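Local coordinates for protein enoyl-CoA hydratase carB homologue (Streptomyces cattleya, PDB 5O34) that probably acts as a crotonase-superfamily carboxymethylproline synthase, a CarB-like enzyme, in the biosynthesis of the antibiotic thienamycin, at residues Ser167-Arg178 against Met202-Glu212; Ala193-Met202 against Glu212-Leu220. All coordinates share one frame; numbering follows the deposited sequence.

Interaction 1 runs along a short antiparallel strand pairing and on to the end of helix 196-205; interaction 2 joins that helix to helix 211-217. They share Met202 and Glu212, their centres about 10 Å apart. Each has a buried apolar side, around Leu172, Met174 and Cys206 in interaction 1 and Val198, Met202 and Leu219 in interaction 2, and a more exposed charged side: Arg171-Glu208 and Glu168-Glu212 in the first, Arg201, Arg213 and Asp217 in the second. Only interaction 1, the larger, adds backbone hydrogen bonds. Trp209 connects them, its NE1 probably bonded to Asp217 OD2 at 2.8 Å, and Leu172 packs on Leu219. Both also reach the second subunit.

Interaction 1 (Ser167-Arg178 against Met202-Glu212); sequences SEQARLVMPEFR and MLLTCDEWPAE
Leu172 and Trp209 form an antiparallel hydrogen-bonded pair, Trp209 N donating to Leu172 O at 2.7 Å (155° at the hydrogen) and Leu172 N to Trp209 O at 3.1 Å. Their CB atoms project from the same face of the sheet, where the Met202 CE methyl also comes up against Leu172 O.

The packing continues tightly toward helix 196-205. Cys206 leaves that helix with positive phi, and its SG rests 3.8 Å from Pro175 CA while also touching Phe177 CB. Met174 and Leu203 run side by side, CB to CD2 3.9 Å. The Phe177 ring crosses Leu203 obliquely, bringing CD1 within 3.1 Å of Leu203 O, and takes Leu204 CD2 at its edge.

The other flank is looser and polar. Bent at its third torsion (chi3 76°), Arg171 turns its guanidinium side-on to Glu208, so that NE (2.8 Å) and NH2 (2.9 Å) both grip the single oxygen OE1. This oxygen lies in the guanidinium plane, yet the carboxylate is turned 65° from it; OE2 is left to a weak bond with Tyr149. Beyond, the exposed Glu168 and Glu212 bring OE1 and OE2 to 3.5 Å, a like-charge approach that solvent probably screens. Arg178 lays one guanidinium face over Cys206 CB.

Strand 171-173 is the middle one of a small three-stranded sheet, between strand 149-151 and the short, weakly bonded strand 209-210. Helices 152-158 and 184-194 cover Met174, and Tyr243 of a neighbouring subunit packs on Phe177 and Cys206.

Interaction 2 (Ala193-Met202 against Glu212-Leu220); sequences AAGRTVMQRM and ERALADGLL
Ala194 and Gly218 bring the two backbones closest, with CA atoms 4.7 Å apart, whereas the axes of helices 196-202 and 212-217 stay 11.7 Å apart and run roughly antiparallel, at 145°. Each segment turns at a glycine with positive phi. Gly195 separates helix 184-194 from helix 196-205 and occupies the N-cap position of the latter; Gly218 ends helix 211-217 in a Schellman motif, Leu219 N bonding back to Ala214 O and Gly218 N weakly to Leu215 O, while Leu220 N also reaches Ala214 O. At this close point two acceptors, Ala193 O and Gly218 O, stand 3.4 Å apart; Thr197 OG1 of a neighbouring subunit lies within bonding range of each and can share its one proton between them.

Leu219 lies between the two segments and touches three residues of 193-202. With its CG beside the backbone N (chi1 -64°), it sends its two methyls to different partners: CD2 meets Ala194 CB at 3.6 Å, while CD1 reaches tip to tip to Met202 SD, also at 3.6 Å, and lies near Val198 CG1. Val198 uses its other branch against Asp217, CG2 touching the carboxyl carbon CG at 3.6 Å, so an apolar methyl backs the acid. The far end is polar but weakly joined. Arg201 NH1 and Asp217 OD2 form a long salt bridge of 3.6 Å with their planes almost perpendicular (89°); Trp209 is the stronger partner of this acid. Arg213 NE approaches Arg201 NH2 to 3.8 Å; the nearby acid probably eases this meeting of like charges, and Arg213 makes a cation-pi contact with Trp209.

Two roughly antiparallel helices, linked through Trp209-Pro210, thus meet at the Schellman-ended turn beside a subunit interface, consistent with the trimer of crotonase-family enzymes.

Interaction 1 (Ser167-Arg178 against Met202-Glu212)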
loop_
_atom_site.group_PDB
_atom_site.type_symbol
_atom_site.label_atom_id
_atom_site.label_comp_id
_atom_site.label_asym_id
_atom_site.label_seq_id
_atom_site.Cartn_x
_atom_site.Cartn_y
_atom_site.Cartn_z
ATOM N N SER A 167 -7.734 0.757 22.097
ATOM C CA SER A 167 -7.280 0.698 23.482
ATOM C C SER A 167 -6.202 -0.395 23.463
ATOM O O SER A 167 -6.153 -1.176 22.505
ATOM C CB SER A 167 -8.420 0.300 24.416
ATOM O OG SER A 167 -8.717 -1.087 24.357
ATOM N N GLU A 168 -5.363 -0.493 24.500
ATOM C CA GLU A 168 -4.356 -1.554 24.474
ATOM C C GLU A 168 -4.982 -2.965 24.707
ATOM O O GLU A 168 -4.275 -3.971 24.621
ATOM C CB GLU A 168 -3.176 -1.238 25.393
ATOM C CG GLU A 168 -2.135 -0.380 24.676
ATOM C CD GLU A 168 -1.741 0.935 25.334
ATOM O OE1 GLU A 168 -1.416 1.894 24.595
ATOM O OE2 GLU A 168 -1.718 1.001 26.585
ATOM N N GLN A 169 -6.324 -3.019 24.860
ATOM C CA GLN A 169 -7.133 -4.239 24.993
ATOM C C GLN A 169 -7.677 -4.658 23.612
ATOM O O GLN A 169 -8.237 -5.755 23.473
ATOM C CB GLN A 169 -8.317 -4.015 25.972
ATOM C CG GLN A 169 -7.928 -3.856 27.447
ATOM C CD GLN A 169 -7.213 -5.061 28.018
ATOM O OE1 GLN A 169 -5.980 -5.092 28.115
ATOM N NE2 GLN A 169 -7.973 -6.072 28.431
ATOM N N ALA A 170 -7.525 -3.771 22.600
ATOM C CA ALA A 170 -7.988 -4.023 21.235
ATOM C C ALA A 170 -7.217 -5.180 20.614
ATOM O O ALA A 170 -5.990 -5.238 20.709
ATOM C CB ALA A 170 -7.861 -2.768 20.378
ATOM N N ARG A 171 -7.958 -6.147 20.062
ATOM C CA ARG A 171 -7.412 -7.328 19.399
ATOM C C ARG A 171 -8.129 -7.485 18.052
ATOM O O ARG A 171 -9.356 -7.494 18.001
ATOM C CB ARG A 171 -7.486 -8.571 20.309
ATOM C CG ARG A 171 -6.506 -8.464 21.483
ATOM C CD ARG A 171 -6.500 -9.650 22.432
ATOM N NE ARG A 171 -5.796 -10.804 21.867
ATOM C CZ ARG A 171 -4.478 -10.993 21.907
ATOM N NH1 ARG A 171 -3.685 -10.093 22.480
ATOM N NH2 ARG A 171 -3.940 -12.077 21.363
ATOM N N LEU A 172 -7.358 -7.489 16.953
ATOM C CA LEU A 172 -7.891 -7.526 15.580
ATOM C C LEU A 172 -7.713 -8.913 14.940
ATOM O O LEU A 172 -6.628 -9.483 15.038
ATOM C CB LEU A 172 -7.195 -6.420 14.760
ATOM C CG LEU A 172 -7.735 -4.965 14.857
ATOM C CD1 LEU A 172 -7.913 -4.459 16.283
ATOM C CD2 LEU A 172 -6.822 -4.013 14.168
ATOM N N VAL A 173 -8.790 -9.482 14.341
ATOM C CA VAL A 173 -8.768 -10.817 13.750
ATOM C C VAL A 173 -9.610 -10.848 12.483
ATOM O O VAL A 173 -10.680 -10.248 12.398
ATOM C CB VAL A 173 -9.250 -11.944 14.741
ATOM C CG1 VAL A 173 -8.503 -13.260 14.527
ATOM C CG2 VAL A 173 -9.174 -11.512 16.208
ATOM N N MET A 174 -9.116 -11.641 11.514
ATOM C CA MET A 174 -9.802 -11.965 10.274
ATOM C C MET A 174 -9.791 -13.511 10.211
ATOM O O MET A 174 -9.020 -14.056 9.434
ATOM C CB MET A 174 -9.113 -11.356 9.030
ATOM C CG MET A 174 -9.660 -10.016 8.628
ATOM S SD MET A 174 -11.414 -9.939 8.326
ATOM C CE MET A 174 -11.443 -8.432 7.908
ATOM N N PRO A 175 -10.533 -14.228 11.115
ATOM C CA PRO A 175 -10.529 -15.709 11.088
ATOM C C PRO A 175 -11.440 -16.434 10.062
ATOM O O PRO A 175 -11.591 -17.653 10.170
ATOM C CB PRO A 175 -10.938 -16.063 12.523
ATOM C CG PRO A 175 -11.894 -14.999 12.891
ATOM C CD PRO A 175 -11.502 -13.731 12.127
ATOM N N GLU A 176 -12.055 -15.708 9.107
ATOM C CA GLU A 176 -12.945 -16.248 8.060
ATOM C C GLU A 176 -12.586 -17.652 7.540
ATOM O O GLU A 176 -13.473 -18.509 7.464
ATOM C CB GLU A 176 -13.067 -15.276 6.874
ATOM C CG GLU A 176 -14.153 -14.234 7.050
ATOM C CD GLU A 176 -13.799 -13.003 7.862
ATOM O OE1 GLU A 176 -12.752 -13.012 8.550
ATOM O OE2 GLU A 176 -14.588 -12.032 7.819
ATOM N N PHE A 177 -11.293 -17.893 7.229
ATOM C CA PHE A 177 -10.796 -19.189 6.743
ATOM C C PHE A 177 -10.911 -20.300 7.791
ATOM O O PHE A 177 -11.368 -21.395 7.462
ATOM C CB PHE A 177 -9.359 -19.090 6.198
ATOM C CG PHE A 177 -9.186 -18.352 4.889
ATOM C CD1 PHE A 177 -7.923 -18.008 4.430
ATOM C CD2 PHE A 177 -10.287 -18.015 4.106
ATOM C CE1 PHE A 177 -7.762 -17.335 3.220
ATOM C CE2 PHE A 177 -10.124 -17.345 2.893
ATOM C CZ PHE A 177 -8.864 -17.010 2.458
ATOM N N ARG A 178 -10.516 -20.013 9.049
ATOM C CA ARG A 178 -10.625 -20.957 10.168
ATOM C C ARG A 178 -12.105 -21.347 10.373
ATOM O O ARG A 178 -12.414 -22.523 10.541
ATOM C CB ARG A 178 -10.017 -20.357 11.457
ATOM C CG ARG A 178 -10.112 -21.281 12.681
ATOM C CD ARG A 178 -9.010 -21.059 13.703
ATOM N NE ARG A 178 -9.096 -19.737 14.317
ATOM C CZ ARG A 178 -8.049 -18.973 14.613
ATOM N NH1 ARG A 178 -6.813 -19.401 14.359
ATOM N NH2 ARG A 178 -8.222 -17.779 15.158
ATOM N N MET A 202 -2.631 -12.046 7.915
ATOM C CA MET A 202 -3.883 -12.120 8.670
ATOM C C MET A 202 -4.848 -13.192 8.179
ATOM O O MET A 202 -5.337 -13.967 8.997
ATOM C CB MET A 202 -4.577 -10.760 8.729
ATOM C CG MET A 202 -3.934 -9.817 9.687
ATOM S SD MET A 202 -4.967 -8.385 9.994
ATOM C CE MET A 202 -5.962 -8.984 11.406
ATOM N N LEU A 203 -5.120 -13.242 6.862
ATOM C CA LEU A 203 -6.044 -14.223 6.272
ATOM C C LEU A 203 -5.566 -15.654 6.403
ATOM O O LEU A 203 -6.369 -16.535 6.710
ATOM C CB LEU A 203 -6.339 -13.943 4.772
ATOM C CG LEU A 203 -7.110 -12.673 4.319
ATOM C CD1 LEU A 203 -7.972 -12.975 3.103
ATOM C CD2 LEU A 203 -7.970 -12.069 5.419
ATOM N N LEU A 204 -4.264 -15.894 6.168
ATOM C CA LEU A 204 -3.687 -17.238 6.148
ATOM C C LEU A 204 -3.322 -17.821 7.506
ATOM O O LEU A 204 -3.336 -19.049 7.634
ATOM C CB LEU A 204 -2.479 -17.305 5.200
ATOM C CG LEU A 204 -2.738 -16.951 3.731
ATOM C CD1 LEU A 204 -1.440 -16.936 2.953
ATOM C CD2 LEU A 204 -3.784 -17.862 3.082
ATOM N N THR A 205 -2.986 -16.991 8.502
ATOM C CA THR A 205 -2.634 -17.504 9.837
ATOM C C THR A 205 -3.847 -17.485 10.786
ATOM O O THR A 205 -3.879 -18.244 11.767
ATOM C CB THR A 205 -1.491 -16.689 10.490
ATOM O OG1 THR A 205 -1.955 -15.373 10.798
ATOM C CG2 THR A 205 -0.208 -16.655 9.655
ATOM N N CYS A 206 -4.798 -16.552 10.532
ATOM C CA CYS A 206 -5.984 -16.264 11.346
ATOM C C CYS A 206 -5.620 -15.876 12.788
ATOM O O CYS A 206 -6.463 -15.930 13.680
ATOM C CB CYS A 206 -7.011 -17.389 11.284
ATOM S SG CYS A 206 -7.660 -17.683 9.624
ATOM N N ASP A 207 -4.365 -15.428 12.981
ATOM C CA ASP A 207 -3.808 -14.959 14.245
ATOM C C ASP A 207 -4.403 -13.617 14.613
ATOM O O ASP A 207 -4.872 -12.869 13.747
ATOM C CB ASP A 207 -2.276 -14.813 14.141
ATOM C CG ASP A 207 -1.474 -16.109 14.146
ATOM O OD1 ASP A 207 -2.099 -17.207 14.200
ATOM O OD2 ASP A 207 -0.220 -16.030 14.101
ATOM N N GLU A 208 -4.361 -13.309 15.909
ATOM C CA GLU A 208 -4.861 -12.063 16.461
ATOM C C GLU A 208 -3.763 -11.026 16.398
ATOM O O GLU A 208 -2.586 -11.349 16.547
ATOM C CB GLU A 208 -5.357 -12.258 17.903
ATOM C CG GLU A 208 -6.454 -13.312 18.029
ATOM C CD GLU A 208 -7.042 -13.559 19.413
ATOM O OE1 GLU A 208 -6.493 -13.033 20.408
ATOM O OE2 GLU A 208 -8.045 -14.304 19.505
ATOM N N TRP A 209 -4.151 -9.787 16.141
ATOM C CA TRP A 209 -3.243 -8.671 16.057
ATOM C C TRP A 209 -3.421 -7.796 17.282
ATOM O O TRP A 209 -4.346 -6.981 17.311
ATOM C CB TRP A 209 -3.463 -7.887 14.755
ATOM C CG TRP A 209 -2.374 -8.070 13.745
ATOM C CD1 TRP A 209 -1.492 -7.128 13.323
ATOM C CD2 TRP A 209 -2.056 -9.270 13.027
ATOM N NE1 TRP A 209 -0.619 -7.670 12.415
ATOM C CE2 TRP A 209 -0.958 -8.978 12.192
ATOM C CE3 TRP A 209 -2.604 -10.564 12.992
ATOM C CZ2 TRP A 209 -0.393 -9.928 11.334
ATOM C CZ3 TRP A 209 -2.035 -11.508 12.149
ATOM C CH2 TRP A 209 -0.948 -11.183 11.326
ATOM N N PRO A 210 -2.546 -7.954 18.307
ATOM C CA PRO A 210 -2.627 -7.058 19.479
ATOM C C PRO A 210 -2.394 -5.603 19.081
ATOM O O PRO A 210 -1.834 -5.324 18.013
ATOM C CB PRO A 210 -1.542 -7.579 20.437
ATOM C CG PRO A 210 -0.710 -8.507 19.653
ATOM C CD PRO A 210 -1.415 -8.906 18.401
ATOM N N ALA A 211 -2.883 -4.680 19.932
ATOM C CA ALA A 211 -2.904 -3.229 19.701
ATOM C C ALA A 211 -1.604 -2.613 19.166
ATOM O O ALA A 211 -1.672 -1.840 18.200
ATOM C CB ALA A 211 -3.347 -2.504 20.961
ATOM N N GLU A 212 -0.441 -2.968 19.761
ATOM C CA GLU A 212 0.909 -2.445 19.427
ATOM C C GLU A 212 1.384 -2.862 18.039
ATOM O O GLU A 212 1.863 -2.025 17.268
ATOM C CB GLU A 212 1.932 -2.812 20.531
ATOM C CG GLU A 212 1.715 -2.078 21.856
ATOM C CD GLU A 212 1.442 -0.581 21.785
ATOM O OE1 GLU A 212 2.247 0.150 21.158
ATOM O OE2 GLU A 212 0.424 -0.136 22.366
#

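Interaction 2 (Ala193-Met202 against Glu212-Leu220)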
loop_
_atom_site.group_PDB
_atom_site.type_symbol
_atom_site.label_atom_id
_atom_site.label_comp_id
_atom_site.label_asym_id
_atom_site.label_seq_id
_atom_site.Cartn_x
_atom_site.Cartn_y
_atom_site.Cartn_z
ATOM N N ALA A 193 -5.796 -0.769 3.881
ATOM C CA ALA A 193 -5.383 -0.164 5.151
ATOM C C ALA A 193 -3.970 -0.495 5.624
ATOM O O ALA A 193 -3.254 0.398 6.098
ATOM C CB ALA A 193 -6.379 -0.527 6.239
ATOM N N ALA A 194 -3.572 -1.767 5.522
ATOM C CA ALA A 194 -2.288 -2.217 6.044
ATOM C C ALA A 194 -1.301 -2.755 5.020
ATOM O O ALA A 194 -0.161 -3.056 5.386
ATOM C CB ALA A 194 -2.522 -3.261 7.123
ATOM N N GLY A 195 -1.729 -2.902 3.777
ATOM C CA GLY A 195 -0.882 -3.465 2.742
ATOM C C GLY A 195 -1.077 -4.963 2.583
ATOM O O GLY A 195 -1.493 -5.659 3.511
ATOM N N ARG A 196 -0.742 -5.450 1.385
ATOM C CA ARG A 196 -0.835 -6.817 0.898
ATOM C C ARG A 196 -0.233 -7.875 1.848
ATOM O O ARG A 196 -0.888 -8.876 2.124
ATOM C CB ARG A 196 -0.194 -6.865 -0.502
ATOM C CG ARG A 196 -0.428 -8.129 -1.267
ATOM C CD ARG A 196 -0.160 -7.923 -2.749
ATOM N NE ARG A 196 -0.204 -9.191 -3.474
ATOM C CZ ARG A 196 -1.312 -9.771 -3.925
ATOM N NH1 ARG A 196 -2.495 -9.197 -3.742
ATOM N NH2 ARG A 196 -1.245 -10.929 -4.560
ATOM N N THR A 197 1.001 -7.657 2.325
ATOM C CA THR A 197 1.747 -8.550 3.219
ATOM C C THR A 197 0.979 -8.807 4.529
ATOM O O THR A 197 0.779 -9.972 4.894
ATOM C CB THR A 197 3.154 -7.968 3.451
ATOM O OG1 THR A 197 3.786 -7.830 2.190
ATOM C CG2 THR A 197 4.020 -8.827 4.350
ATOM N N VAL A 198 0.539 -7.723 5.217
ATOM C CA VAL A 198 -0.227 -7.817 6.459
ATOM C C VAL A 198 -1.563 -8.498 6.189
ATOM O O VAL A 198 -1.934 -9.408 6.926
ATOM C CB VAL A 198 -0.351 -6.463 7.206
ATOM C CG1 VAL A 198 -1.307 -6.564 8.397
ATOM C CG2 VAL A 198 1.026 -5.995 7.680
ATOM N N MET A 199 -2.231 -8.131 5.090
ATOM C CA MET A 199 -3.481 -8.767 4.689
ATOM C C MET A 199 -3.297 -10.298 4.608
ATOM O O MET A 199 -4.051 -11.051 5.237
ATOM C CB MET A 199 -3.939 -8.202 3.336
ATOM C CG MET A 199 -5.230 -8.829 2.803
ATOM S SD MET A 199 -5.001 -10.276 1.734
ATOM C CE MET A 199 -4.162 -9.521 0.283
ATOM N N GLN A 200 -2.271 -10.737 3.849
ATOM C CA GLN A 200 -1.942 -12.146 3.601
ATOM C C GLN A 200 -1.578 -12.882 4.866
ATOM O O GLN A 200 -2.016 -14.015 5.052
ATOM C CB GLN A 200 -0.834 -12.259 2.568
ATOM C CG GLN A 200 -1.326 -12.002 1.148
ATOM C CD GLN A 200 -0.221 -11.678 0.164
ATOM O OE1 GLN A 200 0.878 -11.218 0.510
ATOM N NE2 GLN A 200 -0.511 -11.852 -1.100
ATOM N N ARG A 201 -0.823 -12.227 5.758
ATOM C CA ARG A 201 -0.442 -12.801 7.045
ATOM C C ARG A 201 -1.715 -13.032 7.888
ATOM O O ARG A 201 -1.886 -14.116 8.443
ATOM C CB ARG A 201 0.525 -11.869 7.787
ATOM C CG ARG A 201 1.947 -11.830 7.246
ATOM C CD ARG A 201 2.792 -10.793 7.977
ATOM N NE ARG A 201 2.874 -11.069 9.419
ATOM C CZ ARG A 201 3.025 -10.139 10.364
ATOM N NH1 ARG A 201 3.121 -8.856 10.036
ATOM N NH2 ARG A 201 3.076 -10.489 11.644
ATOM N N MET A 202 -2.631 -12.046 7.915
ATOM C CA MET A 202 -3.883 -12.120 8.670
ATOM C C MET A 202 -4.848 -13.192 8.179
ATOM O O MET A 202 -5.337 -13.967 8.997
ATOM C CB MET A 202 -4.577 -10.760 8.729
ATOM C CG MET A 202 -3.934 -9.817 9.687
ATOM S SD MET A 202 -4.967 -8.385 9.994
ATOM C CE MET A 202 -5.962 -8.984 11.406
ATOM N N GLU A 212 -0.441 -2.968 19.761
ATOM C CA GLU A 212 0.909 -2.445 19.427
ATOM C C GLU A 212 1.384 -2.862 18.039
ATOM O O GLU A 212 1.863 -2.025 17.268
ATOM C CB GLU A 212 1.932 -2.812 20.531
ATOM C CG GLU A 212 1.715 -2.078 21.856
ATOM C CD GLU A 212 1.442 -0.581 21.785
ATOM O OE1 GLU A 212 2.247 0.150 21.158
ATOM O OE2 GLU A 212 0.424 -0.136 22.366
ATOM N N ARG A 213 1.141 -4.136 17.702
ATOM C CA ARG A 213 1.374 -4.748 16.399
ATOM C C ARG A 213 0.404 -4.144 15.339
ATOM O O ARG A 213 0.849 -3.800 14.232
ATOM C CB ARG A 213 1.169 -6.258 16.511
ATOM C CG ARG A 213 1.337 -6.976 15.192
ATOM C CD ARG A 213 2.099 -8.246 15.318
ATOM N NE ARG A 213 1.281 -9.362 14.849
ATOM C CZ ARG A 213 1.144 -10.510 15.512
ATOM N NH1 ARG A 213 1.778 -10.706 16.665
ATOM N NH2 ARG A 213 0.374 -11.475 15.020
ATOM N N ALA A 214 -0.914 -4.010 15.681
ATOM C CA ALA A 214 -1.923 -3.409 14.784
ATOM C C ALA A 214 -1.592 -1.976 14.395
ATOM O O ALA A 214 -1.783 -1.590 13.237
ATOM C CB ALA A 214 -3.308 -3.478 15.402
ATOM N N LEU A 215 -1.001 -1.231 15.336
ATOM C CA LEU A 215 -0.560 0.143 15.133
ATOM C C LEU A 215 0.633 0.220 14.175
ATOM O O LEU A 215 0.631 1.063 13.265
ATOM C CB LEU A 215 -0.237 0.819 16.483
ATOM C CG LEU A 215 0.389 2.227 16.438
ATOM C CD1 LEU A 215 -0.578 3.271 15.867
ATOM C CD2 LEU A 215 0.882 2.630 17.800
ATOM N N ALA A 216 1.637 -0.655 14.380
ATOM C CA ALA A 216 2.849 -0.724 13.554
ATOM C C ALA A 216 2.503 -1.035 12.086
ATOM O O ALA A 216 3.007 -0.367 11.177
ATOM C CB ALA A 216 3.800 -1.779 14.111
ATOM N N ASP A 217 1.567 -1.987 11.880
ATOM C CA ASP A 217 1.120 -2.469 10.574
ATOM C C ASP A 217 0.096 -1.574 9.847
ATOM O O ASP A 217 -0.116 -1.775 8.652
ATOM C CB ASP A 217 0.611 -3.913 10.701
ATOM C CG ASP A 217 1.723 -4.910 11.048
ATOM O OD1 ASP A 217 2.907 -4.600 10.788
ATOM O OD2 ASP A 217 1.408 -6.013 11.546
ATOM N N GLY A 218 -0.459 -0.567 10.519
ATOM C CA GLY A 218 -1.426 0.355 9.913
ATOM C C GLY A 218 -2.889 -0.021 10.082
ATOM O O GLY A 218 -3.756 0.570 9.447
ATOM N N LEU A 219 -3.186 -0.991 10.937
ATOM C CA LEU A 219 -4.558 -1.405 11.219
ATOM C C LEU A 219 -5.235 -0.477 12.230
ATOM O O LEU A 219 -6.462 -0.374 12.253
ATOM C CB LEU A 219 -4.586 -2.855 11.672
ATOM C CG LEU A 219 -4.135 -3.874 10.627
ATOM C CD1 LEU A 219 -3.884 -5.207 11.266
ATOM C CD2 LEU A 219 -5.145 -3.993 9.515
ATOM N N LEU A 220 -4.422 0.202 13.061
ATOM C CA LEU A 220 -4.843 1.244 14.003
ATOM C C LEU A 220 -4.058 2.493 13.654
ATOM O O LEU A 220 -2.891 2.400 13.280
ATOM C CB LEU A 220 -4.581 0.867 15.473
ATOM C CG LEU A 220 -5.385 -0.296 16.069
ATOM C CD1 LEU A 220 -4.977 -0.538 17.499
ATOM C CD2 LEU A 220 -6.896 -0.075 15.975
#